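Local coordinates for adhesion and penetration protein autotransporter (Haemophilus influenzae, PDB 3SYJ), which promotes bacterial adherence to and invasion of host cells by directly binding a host structure, and is probably also a serine protease, at residues A[646-651]-A[701-706]. Numbering follows the deposited sequence.
Sequences SSIEGN and TQINGS
Asn-651 reaches across to Ser-706 with a single oxygen: its OD1 takes the backbone N-H of Ser-706 at 3.0 Å, and Ser-706 OG adds a weak bond to the same atom. With CG of Asn-651 anti to the carbonyl carbon and beside the backbone N (chi1 -63°), CG lies 3.5 Å from Ser-706 OG. A water bonded to Asn-704 O also donates, weakly, to this OD1. Ahead of the corner that the chain turns at Gly-650, the two strands run parallel, in register from Ser-647 with Gln-702 to Glu-649 with Asn-704. Gln-702 N points almost straight at Ser-646 O (179° at the hydrogen), and Asn-704 N makes the shortest bond of the ladder, 2.8 Å to Ile-648 O. Such stacking of one strand on the next, turn upon turn, is the right-handed beta-helix of the passenger domain, here with 622-629 beside the first strand and 721-723 beside the second. Inward, Ile-648 and Ile-703 meet through their CG2 methyls at 4.3 Å, and Ile-648 also packs on Phe-627 and Phe-632. Outward, the extended Glu-649 (CG anti to the backbone N, chi1 -177°) lays CG 3.4 Å from Asn-704 O; a water joins its OE1 to Asn-704 ND2, while Asn-704 OD1 bonds to Asn-724 ND2. At the bend, Gly-705 brings CA to 3.3 Å from Gly-650 O, where a beta carbon would clash with that oxygen.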
loop_
_atom_site.group_PDB
_atom_site.type_symbol
_atom_site.label_atom_id
_atom_site.label_comp_id
_atom_site.label_asym_id
_atom_site.label_seq_id
_atom_site.Cartn_x
_atom_site.Cartn_y
_atom_site.Cartn_z
ATOM N N SER A 646 -8.570 -16.606 23.190
ATOM C CA SER A 646 -9.425 -15.953 22.212
ATOM C C SER A 646 -8.592 -15.089 21.291
ATOM O O SER A 646 -8.794 -15.073 20.078
ATOM C CB SER A 646 -10.479 -15.096 22.908
ATOM O OG SER A 646 -11.447 -15.910 23.534
ATOM N N SER A 647 -7.657 -14.358 21.880
ATOM C CA SER A 647 -6.833 -13.443 21.111
ATOM C C SER A 647 -5.562 -13.122 21.863
ATOM O O SER A 647 -5.546 -13.088 23.096
ATOM C CB SER A 647 -7.593 -12.145 20.832
ATOM O OG SER A 647 -7.942 -11.491 22.039
ATOM N N ILE A 648 -4.489 -12.903 21.115
ATOM C CA ILE A 648 -3.286 -12.336 21.694
ATOM C C ILE A 648 -2.860 -11.167 20.824
ATOM O O ILE A 648 -2.672 -11.319 19.618
ATOM C CB ILE A 648 -2.168 -13.394 21.885
ATOM C CG1 ILE A 648 -1.017 -12.813 22.707
ATOM C CG2 ILE A 648 -1.711 -13.981 20.543
ATOM C CD1 ILE A 648 -0.075 -13.862 23.250
ATOM N N GLU A 649 -2.753 -9.992 21.442
ATOM C CA GLU A 649 -2.485 -8.758 20.718
ATOM C C GLU A 649 -1.121 -8.163 21.064
ATOM O O GLU A 649 -0.751 -8.064 22.236
ATOM C CB GLU A 649 -3.580 -7.717 20.990
ATOM C CG GLU A 649 -3.389 -6.427 20.203
ATOM C CD GLU A 649 -4.407 -5.349 20.550
ATOM O OE1 GLU A 649 -5.532 -5.688 20.972
ATOM O OE2 GLU A 649 -4.078 -4.155 20.386
ATOM N N GLY A 650 -0.391 -7.743 20.033
ATOM C CA GLY A 650 0.937 -7.182 20.198
ATOM C C GLY A 650 1.867 -7.702 19.118
ATOM O O GLY A 650 1.541 -8.674 18.435
ATOM N N ASN A 651 3.028 -7.069 18.961
ATOM C CA ASN A 651 3.963 -7.460 17.912
ATOM C C ASN A 651 5.031 -8.398 18.446
ATOM O O ASN A 651 5.491 -8.242 19.573
ATOM C CB ASN A 651 4.597 -6.226 17.263
ATOM C CG ASN A 651 3.571 -5.340 16.569
ATOM O OD1 ASN A 651 2.651 -5.824 15.905
ATOM N ND2 ASN A 651 3.724 -4.034 16.728
ATOM N N THR A 701 -7.558 -18.829 17.724
ATOM C CA THR A 701 -6.844 -17.694 18.289
ATOM C C THR A 701 -6.602 -16.583 17.270
ATOM O O THR A 701 -6.014 -16.814 16.214
ATOM C CB THR A 701 -5.495 -18.136 18.841
ATOM O OG1 THR A 701 -5.700 -19.201 19.780
ATOM C CG2 THR A 701 -4.798 -16.970 19.515
ATOM N N GLN A 702 -7.058 -15.379 17.586
ATOM C CA GLN A 702 -6.752 -14.223 16.755
ATOM C C GLN A 702 -5.435 -13.637 17.219
ATOM O O GLN A 702 -5.367 -13.020 18.287
ATOM C CB GLN A 702 -7.845 -13.156 16.858
ATOM C CG GLN A 702 -9.232 -13.650 16.548
ATOM C CD GLN A 702 -9.339 -14.276 15.168
ATOM O OE1 GLN A 702 -9.035 -13.644 14.153
ATOM N NE2 GLN A 702 -9.792 -15.521 15.124
ATOM N N ILE A 703 -4.387 -13.841 16.427
ATOM C CA ILE A 703 -3.086 -13.239 16.699
ATOM C C ILE A 703 -3.056 -11.849 16.082
ATOM O O ILE A 703 -2.900 -11.703 14.868
ATOM C CB ILE A 703 -1.938 -14.076 16.102
ATOM C CG1 ILE A 703 -2.021 -15.534 16.572
ATOM C CG2 ILE A 703 -0.598 -13.462 16.459
ATOM C CD1 ILE A 703 -1.319 -16.519 15.641
ATOM N N ASN A 704 -3.203 -10.828 16.917
ATOM C CA ASN A 704 -3.351 -9.463 16.430
ATOM C C ASN A 704 -2.070 -8.642 16.536
ATOM O O ASN A 704 -1.886 -7.843 17.460
ATOM C CB ASN A 704 -4.523 -8.773 17.136
ATOM C CG ASN A 704 -5.858 -9.449 16.835
ATOM O OD1 ASN A 704 -6.050 -10.017 15.756
ATOM N ND2 ASN A 704 -6.780 -9.399 17.790
ATOM N N GLY A 705 -1.185 -8.849 15.568
ATOM C CA GLY A 705 0.104 -8.189 15.546
ATOM C C GLY A 705 0.920 -8.722 14.393
ATOM O O GLY A 705 0.432 -9.509 13.584
ATOM N N SER A 706 2.170 -8.296 14.311
ATOM C CA SER A 706 3.041 -8.769 13.252
ATOM C C SER A 706 4.114 -9.633 13.865
ATOM O O SER A 706 4.294 -9.636 15.080
ATOM C CB SER A 706 3.685 -7.589 12.539
ATOM O OG SER A 706 4.346 -6.771 13.493
HETATM O O HOH W 1 -6.971 -8.183 20.396
HETATM O O HOH W 2 -0.470 -5.367 16.912
#